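Local structure of hypothetical Thioesterase Protein SP_1851 (Streptococcus pneumoniae serotype 4, 4XY5) at residues G26-T31 against V62-L67; L53-S58 against A119-F124; Y42-G47 against L79-L84; A14-E19 against K33-S38. The protein probably hydrolyses acyl-CoA thioesters as a PaaI-type thioesterase with a hotdog fold, in an assembly of four copies of the chain. The protein carries 1 engineered substitution. All coordinates share one frame; numbering follows the deposited sequence.

Contact 1: G26-T31 against V62-L67; sequences GHVVVT and VISLGL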
loop_
_atom_site.group_PDB
_atom_site.type_symbol
_atom_site.label_atom_id
_atom_site.label_comp_id
_atom_site.label_asym_id
_atom_site.label_seq_id
_atom_site.Cartn_x
_atom_site.Cartn_y
_atom_site.Cartn_z
ATOM N N GLY A 26 -1.959 7.766 -22.079
ATOM C CA GLY A 26 -1.947 7.547 -20.644
ATOM C C GLY A 26 -3.318 7.351 -20.029
ATOM O O GLY A 26 -3.461 7.401 -18.816
ATOM N N HIS A 27 -4.319 7.112 -20.864
ATOM C CA HIS A 27 -5.684 6.929 -20.389
ATOM C C HIS A 27 -6.290 5.726 -21.076
ATOM O O HIS A 27 -6.288 5.641 -22.298
ATOM C CB HIS A 27 -6.529 8.170 -20.664
ATOM C CG HIS A 27 -6.062 9.380 -19.922
ATOM N ND1 HIS A 27 -4.940 10.090 -20.292
ATOM C CD2 HIS A 27 -6.545 9.989 -18.814
ATOM C CE1 HIS A 27 -4.760 11.094 -19.453
ATOM N NE2 HIS A 27 -5.718 11.055 -18.546
ATOM N N VAL A 28 -6.806 4.800 -20.273
ATOM C CA VAL A 28 -7.296 3.528 -20.767
ATOM C C VAL A 28 -8.645 3.234 -20.135
ATOM O O VAL A 28 -8.839 3.481 -18.951
ATOM C CB VAL A 28 -6.297 2.391 -20.441
ATOM C CG1 VAL A 28 -6.927 1.023 -20.700
ATOM C CG2 VAL A 28 -5.007 2.571 -21.237
ATOM N N VAL A 29 -9.586 2.747 -20.934
ATOM C CA VAL A 29 -10.862 2.250 -20.425
ATOM C C VAL A 29 -11.155 0.884 -21.056
ATOM O O VAL A 29 -11.195 0.757 -22.282
ATOM C CB VAL A 29 -12.029 3.210 -20.743
ATOM C CG1 VAL A 29 -13.353 2.608 -20.291
ATOM C CG2 VAL A 29 -11.800 4.570 -20.093
ATOM N N VAL A 30 -11.362 -0.127 -20.210
ATOM C CA VAL A 30 -11.651 -1.493 -20.664
ATOM C C VAL A 30 -12.864 -2.005 -19.906
ATOM O O VAL A 30 -12.974 -1.770 -18.705
ATOM C CB VAL A 30 -10.451 -2.442 -20.435
ATOM C CG1 VAL A 30 -10.812 -3.890 -20.790
ATOM C CG2 VAL A 30 -9.231 -1.971 -21.222
ATOM N N THR A 31 -13.772 -2.700 -20.595
ATOM C CA THR A 31 -14.915 -3.297 -19.917
ATOM C C THR A 31 -14.817 -4.828 -19.948
ATOM O O THR A 31 -14.149 -5.403 -20.809
ATOM C CB THR A 31 -16.252 -2.846 -20.530
ATOM O OG1 THR A 31 -16.342 -3.302 -21.883
ATOM C CG2 THR A 31 -16.370 -1.323 -20.482
ATOM N N VAL A 62 0.791 2.197 -19.538
ATOM C CA VAL A 62 2.213 2.289 -19.869
ATOM C C VAL A 62 2.446 2.224 -21.375
ATOM O O VAL A 62 3.153 3.056 -21.941
ATOM C CB VAL A 62 3.047 1.147 -19.241
ATOM C CG1 VAL A 62 4.487 1.212 -19.745
ATOM C CG2 VAL A 62 3.024 1.196 -17.720
ATOM N N ILE A 63 1.859 1.216 -22.016
ATOM C CA ILE A 63 2.064 1.039 -23.451
ATOM C C ILE A 63 1.549 2.255 -24.212
ATOM O O ILE A 63 2.186 2.716 -25.159
ATOM C CB ILE A 63 1.388 -0.240 -23.950
ATOM C CG1 ILE A 63 2.092 -1.456 -23.342
ATOM C CG2 ILE A 63 1.443 -0.331 -25.475
ATOM C CD1 ILE A 63 1.411 -2.759 -23.649
ATOM N N SER A 64 0.418 2.794 -23.767
ATOM C CA SER A 64 -0.214 3.926 -24.436
ATOM C C SER A 64 0.650 5.189 -24.387
ATOM O O SER A 64 0.425 6.124 -25.159
ATOM C CB SER A 64 -1.587 4.220 -23.820
ATOM O OG SER A 64 -1.451 4.873 -22.568
ATOM N N LEU A 65 1.619 5.220 -23.474
ATOM C CA LEU A 65 2.559 6.336 -23.384
ATOM C C LEU A 65 3.829 6.093 -24.188
ATOM O O LEU A 65 4.775 6.886 -24.114
ATOM C CB LEU A 65 2.936 6.607 -21.926
ATOM C CG LEU A 65 1.813 7.120 -21.027
ATOM C CD1 LEU A 65 2.279 7.048 -19.597
ATOM C CD2 LEU A 65 1.429 8.538 -21.397
ATOM N N GLY A 66 3.846 5.000 -24.948
ATOM C CA GLY A 66 4.991 4.639 -25.761
ATOM C C GLY A 66 6.127 4.092 -24.924
ATOM O O GLY A 66 7.306 4.255 -25.259
ATOM N N LEU A 67 5.775 3.442 -23.821
ATOM C CA LEU A 67 6.770 2.932 -22.891
ATOM C C LEU A 67 6.605 1.438 -22.651
ATOM O O LEU A 67 5.536 0.873 -22.883
ATOM C CB LEU A 67 6.681 3.664 -21.550
ATOM C CG LEU A 67 6.781 5.188 -21.556
ATOM C CD1 LEU A 67 6.524 5.721 -20.164
ATOM C CD2 LEU A 67 8.143 5.626 -22.069
#
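Ser64 meets Gly26 where the last turn of helix 47-64 comes down beside the start of strand 27-33, and one polar bond joins them. The donor is the backbone N of Gly26 and the acceptor is Ser64 OG, 3.0 Å away. The bond is clearly bent, 139° at the hydrogen. Ser64 OG sits between its own backbone N and carbonyl carbon (chi1 76°) and has a second partner in the carbonyl O of Val61 one turn back, so two groups hold the hydroxyl at the helix end. Gly26 itself sits at a positive phi of 84° and meets this neighbour chiefly with N and CA.

The apolar part comes from Leu65. Its CD2 methyl packs against the Gly26 backbone, 3.5 Å from Gly26 N and 3.6 Å from Gly26 CA, so leucine and serine together cover the glycine. Val28, the next residue of the strand to face the helix, comes near with CG2, 4.4 Å from Ser64 OG. The body of that side chain packs instead on Ile57, Leu60 and Val61, earlier in the helix.

Backbone bonds then bring the helix to its end. Val62 O accepts from Leu65 N on one face of its plane and from Leu67 N on the other, the latter at 3.2 Å, and Gly66 N gives its hydrogen to Ile63 O at 2.8 Å. With Gly66 at positive phi as the C-prime residue, this is a Schellman motif, closing the C-terminal end of the central helix of a hotdog fold against its sheet.

Contact 2: L53-S58 against A119-F124; sequences LCAQIS and ATFTMF. Engineered in segment 53-58: Ala55 (natural residue Asp).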
loop_
_atom_site.group_PDB
_atom_site.type_symbol
_atom_site.label_atom_id
_atom_site.label_comp_id
_atom_site.label_asym_id
_atom_site.label_seq_id
_atom_site.Cartn_x
_atom_site.Cartn_y
_atom_site.Cartn_z
ATOM N N LEU A 53 -7.462 -7.360 -13.162
ATOM C CA LEU A 53 -8.079 -6.395 -14.079
ATOM C C LEU A 53 -7.330 -5.061 -14.000
ATOM O O LEU A 53 -6.964 -4.487 -15.026
ATOM C CB LEU A 53 -9.560 -6.190 -13.760
ATOM C CG LEU A 53 -10.512 -7.386 -13.867
ATOM C CD1 LEU A 53 -11.941 -6.961 -13.559
ATOM C CD2 LEU A 53 -10.455 -8.038 -15.260
ATOM N N CYS A 54 -7.061 -4.593 -12.782
ATOM C CA CYS A 54 -6.389 -3.303 -12.609
ATOM C C CYS A 54 -4.949 -3.319 -13.126
ATOM O O CYS A 54 -4.491 -2.356 -13.758
ATOM C CB CYS A 54 -6.386 -2.879 -11.137
ATOM S SG CYS A 54 -8.015 -2.524 -10.502
ATOM N N ALA A 55 -4.229 -4.404 -12.849
ATOM C CA ALA A 55 -2.820 -4.484 -13.241
ATOM C C ALA A 55 -2.650 -4.532 -14.750
ATOM O O ALA A 55 -1.726 -3.928 -15.305
ATOM C CB ALA A 55 -2.153 -5.698 -12.607
ATOM N N GLN A 56 -3.524 -5.275 -15.415
ATOM C CA GLN A 56 -3.486 -5.324 -16.867
ATOM C C GLN A 56 -3.742 -3.931 -17.460
ATOM O O GLN A 56 -3.015 -3.468 -18.352
ATOM C CB GLN A 56 -4.507 -6.331 -17.375
ATOM C CG GLN A 56 -4.509 -6.518 -18.884
ATOM C CD GLN A 56 -3.255 -7.200 -19.404
ATOM O OE1 GLN A 56 -2.357 -7.568 -18.641
ATOM N NE2 GLN A 56 -3.186 -7.367 -20.718
ATOM N N ILE A 57 -4.735 -3.233 -16.923
ATOM C CA ILE A 57 -5.051 -1.899 -17.431
ATOM C C ILE A 57 -3.907 -0.928 -17.110
ATOM O O ILE A 57 -3.583 -0.057 -17.913
ATOM C CB ILE A 57 -6.424 -1.389 -16.889
ATOM C CG1 ILE A 57 -7.550 -1.786 -17.854
ATOM C CG2 ILE A 57 -6.451 0.138 -16.758
ATOM C CD1 ILE A 57 -7.622 -3.288 -18.179
ATOM N N SER A 58 -3.243 -1.107 -15.971
ATOM C CA SER A 58 -2.077 -0.276 -15.666
ATOM C C SER A 58 -0.978 -0.484 -16.708
ATOM O O SER A 58 -0.316 0.467 -17.140
ATOM C CB SER A 58 -1.534 -0.580 -14.264
ATOM O OG SER A 58 -0.401 0.239 -13.971
ATOM N N ALA A 119 -7.104 1.174 -7.216
ATOM C CA ALA A 119 -5.741 0.716 -6.983
ATOM C C ALA A 119 -4.749 1.730 -7.499
ATOM O O ALA A 119 -5.076 2.522 -8.368
ATOM C CB ALA A 119 -5.507 -0.638 -7.648
ATOM N N THR A 120 -3.539 1.712 -6.950
ATOM C CA THR A 120 -2.490 2.589 -7.433
ATOM C C THR A 120 -1.275 1.735 -7.707
ATOM O O THR A 120 -0.872 0.925 -6.867
ATOM C CB THR A 120 -2.166 3.699 -6.411
ATOM O OG1 THR A 120 -3.317 4.536 -6.270
ATOM C CG2 THR A 120 -0.992 4.542 -6.872
ATOM N N PHE A 121 -0.718 1.894 -8.903
ATOM C CA PHE A 121 0.428 1.120 -9.343
ATOM C C PHE A 121 1.672 1.967 -9.513
ATOM O O PHE A 121 1.616 3.012 -10.145
ATOM C CB PHE A 121 0.103 0.445 -10.672
ATOM C CG PHE A 121 -0.879 -0.653 -10.543
ATOM C CD1 PHE A 121 -0.452 -1.967 -10.460
ATOM C CD2 PHE A 121 -2.233 -0.380 -10.491
ATOM C CE1 PHE A 121 -1.369 -2.997 -10.336
ATOM C CE2 PHE A 121 -3.144 -1.413 -10.365
ATOM C CZ PHE A 121 -2.703 -2.706 -10.281
ATOM N N THR A 122 2.784 1.499 -8.946
ATOM C CA THR A 122 4.079 2.124 -9.135
ATOM C C THR A 122 4.861 1.284 -10.122
ATOM O O THR A 122 5.320 0.192 -9.793
ATOM C CB THR A 122 4.856 2.254 -7.808
ATOM O OG1 THR A 122 4.070 3.014 -6.887
ATOM C CG2 THR A 122 6.169 2.974 -8.034
ATOM N N MET A 123 4.989 1.796 -11.340
ATOM C CA MET A 123 5.623 1.052 -12.419
ATOM C C MET A 123 7.036 1.562 -12.664
ATOM O O MET A 123 7.294 2.755 -12.578
ATOM C CB MET A 123 4.798 1.160 -13.707
ATOM C CG MET A 123 3.282 1.074 -13.526
ATOM S SD MET A 123 2.600 -0.593 -13.310
ATOM C CE MET A 123 2.909 -1.335 -14.923
ATOM N N PHE A 124 7.942 0.643 -12.969
ATOM C CA PHE A 124 9.312 0.984 -13.326
ATOM C C PHE A 124 9.433 0.981 -14.849
ATOM O O PHE A 124 9.179 -0.036 -15.492
ATOM C CB PHE A 124 10.290 -0.007 -12.691
ATOM C CG PHE A 124 11.739 0.316 -12.934
ATOM C CD1 PHE A 124 12.358 1.342 -12.241
ATOM C CD2 PHE A 124 12.484 -0.418 -13.842
ATOM C CE1 PHE A 124 13.694 1.637 -12.458
ATOM C CE2 PHE A 124 13.818 -0.129 -14.061
ATOM C CZ PHE A 124 14.424 0.897 -13.372
#
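The Phe121 ring carries this contact, with Ser58 CB over one face and Cys54 CB at its edge. Ser58 CB stands 4.0 Å from the centroid of the Phe121 ring and 22° off the ring normal, displaced toward the rim: a CH-pi contact. Cys54 CB lies near the ring plane, 3.6 Å from Phe121 CE2. Ala55, an engineered residue (Asp in the natural sequence), approaches the far end of the ring obliquely, its N 3.4 Å from Phe121 CZ, and its CB is 3.6 Å from Phe121 CE1. The ring of Phe51, earlier in the same helix, also meets Phe121, with the two planes inclined to each other.

The axes of segments 53-58 and 119-124 run at 46° to each other and come within 9.3 Å. This is the core of the hotdog fold, in which the long antiparallel sheet wraps around the central helix; Phe121, Ala119 and Met123 all point from strand 115-127 toward helix 47-64. Ala119 CB touches Cys54 CB at 4.2 Å; Cys54 also packs on Val106 and Ile108 of strand 101-109.

Beyond the ring, Ser58 OG is set anti to its backbone N (chi1 -180°), which carries it to Phe121 CB and Met123. The Met123 chain bends at chi2 and chi3, and its SD comes within 3.2 Å of Ser58 OG. That hydroxyl oxygen is buried with no polar partner in the model.

Contact 3: Y42-G47 against L79-L84; sequences YGNAHG and LKAGKL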
loop_
_atom_site.group_PDB
_atom_site.type_symbol
_atom_site.label_atom_id
_atom_site.label_comp_id
_atom_site.label_asym_id
_atom_site.label_seq_id
_atom_site.Cartn_x
_atom_site.Cartn_y
_atom_site.Cartn_z
ATOM N N TYR A 42 -17.125 -17.300 -1.836
ATOM C CA TYR A 42 -18.369 -16.703 -1.361
ATOM C C TYR A 42 -19.265 -16.200 -2.484
ATOM O O TYR A 42 -20.317 -15.625 -2.222
ATOM C CB TYR A 42 -18.077 -15.545 -0.406
ATOM C CG TYR A 42 -17.171 -15.906 0.747
ATOM C CD1 TYR A 42 -17.573 -16.816 1.717
ATOM C CD2 TYR A 42 -15.920 -15.326 0.875
ATOM C CE1 TYR A 42 -16.753 -17.143 2.774
ATOM C CE2 TYR A 42 -15.090 -15.644 1.934
ATOM C CZ TYR A 42 -15.514 -16.555 2.880
ATOM O OH TYR A 42 -14.697 -16.882 3.934
ATOM N N GLY A 43 -18.845 -16.407 -3.726
ATOM C CA GLY A 43 -19.644 -16.025 -4.876
ATOM C C GLY A 43 -19.469 -14.576 -5.279
ATOM O O GLY A 43 -20.233 -14.046 -6.081
ATOM N N ASN A 44 -18.460 -13.928 -4.709
ATOM C CA ASN A 44 -18.134 -12.553 -5.063
ATOM C C ASN A 44 -16.940 -12.542 -6.015
ATOM O O ASN A 44 -16.212 -13.529 -6.102
ATOM C CB ASN A 44 -17.851 -11.732 -3.806
ATOM C CG ASN A 44 -19.089 -11.548 -2.943
ATOM O OD1 ASN A 44 -20.197 -11.384 -3.453
ATOM N ND2 ASN A 44 -18.907 -11.593 -1.636
ATOM N N ALA A 45 -16.749 -11.453 -6.750
ATOM C CA ALA A 45 -15.574 -11.361 -7.606
ATOM C C ALA A 45 -14.350 -11.473 -6.713
ATOM O O ALA A 45 -14.255 -10.782 -5.698
ATOM C CB ALA A 45 -15.557 -10.059 -8.396
ATOM N N HIS A 46 -13.437 -12.360 -7.091
ATOM C CA HIS A 46 -12.244 -12.643 -6.313
ATOM C C HIS A 46 -11.370 -11.388 -6.246
ATOM O O HIS A 46 -11.262 -10.664 -7.230
ATOM C CB HIS A 46 -11.490 -13.811 -6.950
ATOM C CG HIS A 46 -10.467 -14.433 -6.057
ATOM N ND1 HIS A 46 -9.285 -13.804 -5.730
ATOM C CD2 HIS A 46 -10.447 -15.628 -5.422
ATOM C CE1 HIS A 46 -8.584 -14.583 -4.927
ATOM N NE2 HIS A 46 -9.264 -15.699 -4.730
ATOM N N GLY A 47 -10.766 -11.121 -5.092
ATOM C CA GLY A 47 -9.902 -9.958 -4.962
ATOM C C GLY A 47 -8.722 -10.012 -5.912
ATOM O O GLY A 47 -8.225 -8.982 -6.359
ATOM N N LEU A 79 -13.990 -1.903 -2.241
ATOM C CA LEU A 79 -15.052 -1.018 -1.758
ATOM C C LEU A 79 -16.426 -1.672 -1.740
ATOM O O LEU A 79 -17.233 -1.453 -0.835
ATOM C CB LEU A 79 -15.112 0.235 -2.632
ATOM C CG LEU A 79 -13.765 0.945 -2.804
ATOM C CD1 LEU A 79 -13.953 2.225 -3.572
ATOM C CD2 LEU A 79 -13.162 1.220 -1.454
ATOM N N LYS A 80 -16.696 -2.454 -2.767
ATOM C CA LYS A 80 -18.018 -3.031 -2.966
ATOM C C LYS A 80 -17.832 -4.287 -3.777
ATOM O O LYS A 80 -16.983 -4.328 -4.665
ATOM C CB LYS A 80 -18.947 -2.041 -3.678
ATOM C CG LYS A 80 -20.279 -2.624 -4.169
ATOM C CD LYS A 80 -21.195 -1.513 -4.694
ATOM C CE LYS A 80 -22.434 -2.062 -5.395
ATOM N NZ LYS A 80 -23.222 -2.977 -4.521
ATOM N N ALA A 81 -18.597 -5.325 -3.456
ATOM C CA ALA A 81 -18.439 -6.604 -4.138
ATOM C C ALA A 81 -18.789 -6.519 -5.617
ATOM O O ALA A 81 -19.734 -5.836 -6.002
ATOM C CB ALA A 81 -19.297 -7.667 -3.466
ATOM N N GLY A 82 -18.013 -7.215 -6.445
ATOM C CA GLY A 82 -18.437 -7.499 -7.803
ATOM C C GLY A 82 -19.254 -8.781 -7.783
ATOM O O GLY A 82 -18.990 -9.677 -6.980
ATOM N N LYS A 83 -20.249 -8.872 -8.660
ATOM C CA LYS A 83 -21.127 -10.047 -8.692
ATOM C C LYS A 83 -21.184 -10.672 -10.081
ATOM O O LYS A 83 -20.888 -10.014 -11.071
ATOM C CB LYS A 83 -22.543 -9.669 -8.248
ATOM C CG LYS A 83 -22.615 -8.859 -6.964
ATOM C CD LYS A 83 -22.255 -9.681 -5.736
ATOM C CE LYS A 83 -23.140 -10.909 -5.609
ATOM N NZ LYS A 83 -22.762 -11.754 -4.436
ATOM N N LEU A 84 -21.576 -11.942 -10.150
ATOM C CA LEU A 84 -21.779 -12.596 -11.438
ATOM C C LEU A 84 -22.642 -11.727 -12.365
ATOM O O LEU A 84 -23.644 -11.166 -11.931
ATOM C CB LEU A 84 -22.422 -13.974 -11.239
ATOM C CG LEU A 84 -22.589 -14.813 -12.512
ATOM C CD1 LEU A 84 -21.230 -15.194 -13.086
ATOM C CD2 LEU A 84 -23.441 -16.046 -12.254
HETATM O O HOH W 1 -22.018 -13.584 -7.832
HETATM O O HOH W 2 -15.838 -8.684 -4.911
#
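Ala45 and Gly82 bring two irregular backbones together, the N-H of Ala45 pointing at Gly82 O at 2.9 Å, straight enough at 161° but lifted 44° out of the carbonyl plane. Asn44 CA adds a longer C-H contact to the same oxygen. Two waters complete the backbone contact. One takes the N-H of Gly82 at 3.0 Å and donates to Ala45 O at 2.7 Å; the other accepts from Leu84 N and donates to Gly43 O.

Among the side chains, Asn44 and Lys83 lie side by side, pointing the same way. Lys83 starts off away from the other loop, but its chain bends at chi2 and chi3, which turns CD and CE back toward Asn44, and NZ meets Asn44 OD1 at 2.8 Å. The ammonium approaches nearly along the C=O axis, 164° at the oxygen. Ala81 CB rests 3.8 Å from the same Asn44 OD1, so a methyl and a charged nitrogen share that amide end. The methyl of Ala45 lies over the Gly82 backbone, its CB 3.9 Å from Gly82 CA. Outside the pair, Asn40 OD1 accepts from Asn44 N, and Asp86 takes the N-H of Lys83.

The chain leaves this loop through His46, the N-cap of helix 47-64, whose ND1 accepts from Gly48 N. Its NE2 bonds Gln56 of the second subunit, beside the engineered Ala55 of that subunit. The contact lies just before the start of the helix at a subunit interface, the kind of place where hotdog thioesterases have their active site.

Contact 4: A14-E19 against K33-S38; sequences AFENYE and KVVNSS
Lys33 and Asn17 meet through a two-bond ring in which a side-chain amide takes the place of a neighbouring strand, at the end of strand 27-33 in the hotdog sheet. The N-H of Lys33 points to Asn17 OD1 at 2.8 Å (166° at the hydrogen), on a lone pair in the plane of the carbonyl. Asn17 ND2 returns a bond to Lys33 O at 3.1 Å and 169°, with the acceptor close to the amide plane, so the amide lies in the plane of its two bonds, edge to the Lys33 backbone, and its flip is fixed. Asn17 CG stands between its own backbone N and carbonyl carbon (chi1 69°), and the side chain crosses that of Lys33 at about a right angle.

Val35 follows, packing with both methyls: CG1 is 4.0 Å from Asn17 ND2 and CG2 3.9 Å from Glu16 OE2. Next, at Ser37, the extended Glu16 arrives, its OE2 3.1 Å from Ser37 OG. A water accepts from Ser37 N and gives a weak bond to Glu16 OE2 at 3.3 Å; Glu16 OE1 is also weakly bonded to Ser13. Two residues before Glu16, Ala14 pairs with a strand of the second subunit, carrying the sheet across the interface. The 3-10 turn closes at Ser38, whose OG turns back to accept the N-H of Val35 at 3.0 Å while Ser38 N bonds Val35 O at 2.9 Å.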
loop_
_atom_site.group_PDB
_atom_site.type_symbol
_atom_site.label_atom_id
_atom_site.label_comp_id
_atom_site.label_asym_id
_atom_site.label_seq_id
_atom_site.Cartn_x
_atom_site.Cartn_y
_atom_site.Cartn_z
ATOM N N ALA A 14 -8.898 -14.162 -15.382
ATOM C CA ALA A 14 -9.261 -12.774 -15.679
ATOM C C ALA A 14 -9.089 -12.493 -17.159
ATOM O O ALA A 14 -8.114 -12.940 -17.756
ATOM C CB ALA A 14 -8.404 -11.807 -14.849
ATOM N N PHE A 15 -10.029 -11.749 -17.742
ATOM C CA PHE A 15 -10.056 -11.435 -19.177
ATOM C C PHE A 15 -10.371 -12.620 -20.090
ATOM O O PHE A 15 -9.779 -12.763 -21.164
ATOM C CB PHE A 15 -8.742 -10.797 -19.621
ATOM C CG PHE A 15 -8.466 -9.466 -18.951
ATOM C CD1 PHE A 15 -9.106 -8.317 -19.392
ATOM C CD2 PHE A 15 -7.594 -9.383 -17.876
ATOM C CE1 PHE A 15 -8.872 -7.093 -18.783
ATOM C CE2 PHE A 15 -7.348 -8.163 -17.259
ATOM C CZ PHE A 15 -7.987 -7.018 -17.710
ATOM N N GLU A 16 -11.325 -13.444 -19.680
ATOM C CA GLU A 16 -11.900 -14.431 -20.588
ATOM C C GLU A 16 -12.748 -13.720 -21.641
ATOM O O GLU A 16 -12.955 -14.235 -22.744
ATOM C CB GLU A 16 -12.721 -15.455 -19.810
ATOM C CG GLU A 16 -11.854 -16.300 -18.891
ATOM C CD GLU A 16 -12.544 -17.544 -18.373
ATOM O OE1 GLU A 16 -11.830 -18.433 -17.862
ATOM O OE2 GLU A 16 -13.788 -17.632 -18.460
ATOM N N ASN A 17 -13.219 -12.528 -21.286
ATOM C CA ASN A 17 -13.872 -11.615 -22.221
ATOM C C ASN A 17 -13.439 -10.206 -21.852
ATOM O O ASN A 17 -13.125 -9.957 -20.695
ATOM C CB ASN A 17 -15.399 -11.726 -22.158
ATOM C CG ASN A 17 -15.977 -11.198 -20.852
ATOM O OD1 ASN A 17 -16.207 -9.983 -20.693
ATOM N ND2 ASN A 17 -16.215 -12.107 -19.901
ATOM N N TYR A 18 -13.425 -9.298 -22.824
ATOM C CA TYR A 18 -13.148 -7.883 -22.541
ATOM C C TYR A 18 -13.391 -7.048 -23.790
ATOM O O TYR A 18 -13.423 -7.576 -24.900
ATOM C CB TYR A 18 -11.710 -7.670 -22.039
ATOM C CG TYR A 18 -10.622 -7.954 -23.055
ATOM C CD1 TYR A 18 -10.150 -6.954 -23.902
ATOM C CD2 TYR A 18 -10.060 -9.231 -23.162
ATOM C CE1 TYR A 18 -9.149 -7.223 -24.840
ATOM C CE2 TYR A 18 -9.065 -9.500 -24.084
ATOM C CZ TYR A 18 -8.618 -8.502 -24.920
ATOM O OH TYR A 18 -7.628 -8.788 -25.832
ATOM N N GLU A 19 -13.586 -5.747 -23.585
ATOM C CA GLU A 19 -13.671 -4.773 -24.660
ATOM C C GLU A 19 -12.769 -3.606 -24.318
ATOM O O GLU A 19 -12.934 -3.011 -23.262
ATOM C CB GLU A 19 -15.109 -4.277 -24.842
ATOM C CG GLU A 19 -16.110 -5.360 -25.213
ATOM C CD GLU A 19 -16.016 -5.744 -26.669
ATOM O OE1 GLU A 19 -15.352 -5.000 -27.427
ATOM O OE2 GLU A 19 -16.599 -6.788 -27.050
ATOM N N LYS A 33 -17.072 -8.620 -18.399
ATOM C CA LYS A 33 -18.209 -9.176 -17.684
ATOM C C LYS A 33 -17.751 -10.229 -16.697
ATOM O O LYS A 33 -17.001 -11.130 -17.067
ATOM C CB LYS A 33 -19.225 -9.802 -18.647
ATOM C CG LYS A 33 -20.542 -10.133 -17.948
ATOM C CD LYS A 33 -21.554 -10.742 -18.900
ATOM C CE LYS A 33 -21.087 -12.085 -19.398
ATOM N NZ LYS A 33 -22.123 -12.732 -20.245
ATOM N N VAL A 34 -18.218 -10.111 -15.454
ATOM C CA VAL A 34 -17.878 -11.061 -14.397
ATOM C C VAL A 34 -18.520 -12.415 -14.708
ATOM O O VAL A 34 -19.718 -12.498 -14.988
ATOM C CB VAL A 34 -18.338 -10.554 -13.018
ATOM C CG1 VAL A 34 -17.920 -11.511 -11.915
ATOM C CG2 VAL A 34 -17.769 -9.162 -12.745
ATOM N N VAL A 35 -17.711 -13.470 -14.688
ATOM C CA VAL A 35 -18.191 -14.810 -15.005
ATOM C C VAL A 35 -17.807 -15.756 -13.870
ATOM O O VAL A 35 -17.209 -15.325 -12.870
ATOM C CB VAL A 35 -17.636 -15.311 -16.362
ATOM C CG1 VAL A 35 -18.275 -14.531 -17.507
ATOM C CG2 VAL A 35 -16.120 -15.187 -16.419
ATOM N N ASN A 36 -18.158 -17.032 -13.984
ATOM C CA ASN A 36 -17.924 -17.940 -12.861
ATOM C C ASN A 36 -16.455 -18.052 -12.474
ATOM O O ASN A 36 -16.129 -18.182 -11.296
ATOM C CB ASN A 36 -18.468 -19.349 -13.162
ATOM C CG ASN A 36 -18.420 -20.261 -11.937
ATOM O OD1 ASN A 36 -19.197 -20.090 -10.996
ATOM N ND2 ASN A 36 -17.509 -21.223 -11.941
ATOM N N SER A 37 -15.566 -17.999 -13.456
ATOM C CA SER A 37 -14.139 -18.156 -13.173
ATOM C C SER A 37 -13.578 -16.914 -12.461
ATOM O O SER A 37 -12.441 -16.926 -11.986
ATOM C CB SER A 37 -13.357 -18.419 -14.462
ATOM O OG SER A 37 -13.480 -17.336 -15.368
ATOM N N SER A 38 -14.389 -15.862 -12.395
ATOM C CA SER A 38 -13.997 -14.613 -11.744
ATOM C C SER A 38 -14.193 -14.664 -10.233
ATOM O O SER A 38 -13.687 -13.814 -9.528
ATOM C CB SER A 38 -14.811 -13.433 -12.290
ATOM O OG SER A 38 -14.898 -13.439 -13.706
HETATM O O HOH W 3 -16.042 -18.860 -16.341
#

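Helix 47-64 ties contacts 1 and 2 together: Ile57 CD1 lies 3.7 Å from Val30 CG2, and Val62 CG2 lies 3.8 Å from Met123 CE. Contact 4 reaches the same helix through Phe15, whose CE2 is 3.4 Å from Gln56 CB, and meets contact 1 where Thr31 N comes 2.8 Å from Glu19 O. Contacts 3 and 4 adjoin at the other end, His46 N lying 2.8 Å from Ser38 O, while the centres of contacts 1 and 3 are about 25 Å apart. All four contacts come near the second subunit, contact 1 through Ile63. Contact 2 of one subunit meets contact 3 of the other across that interface, consistent with a shared thioesterase site there.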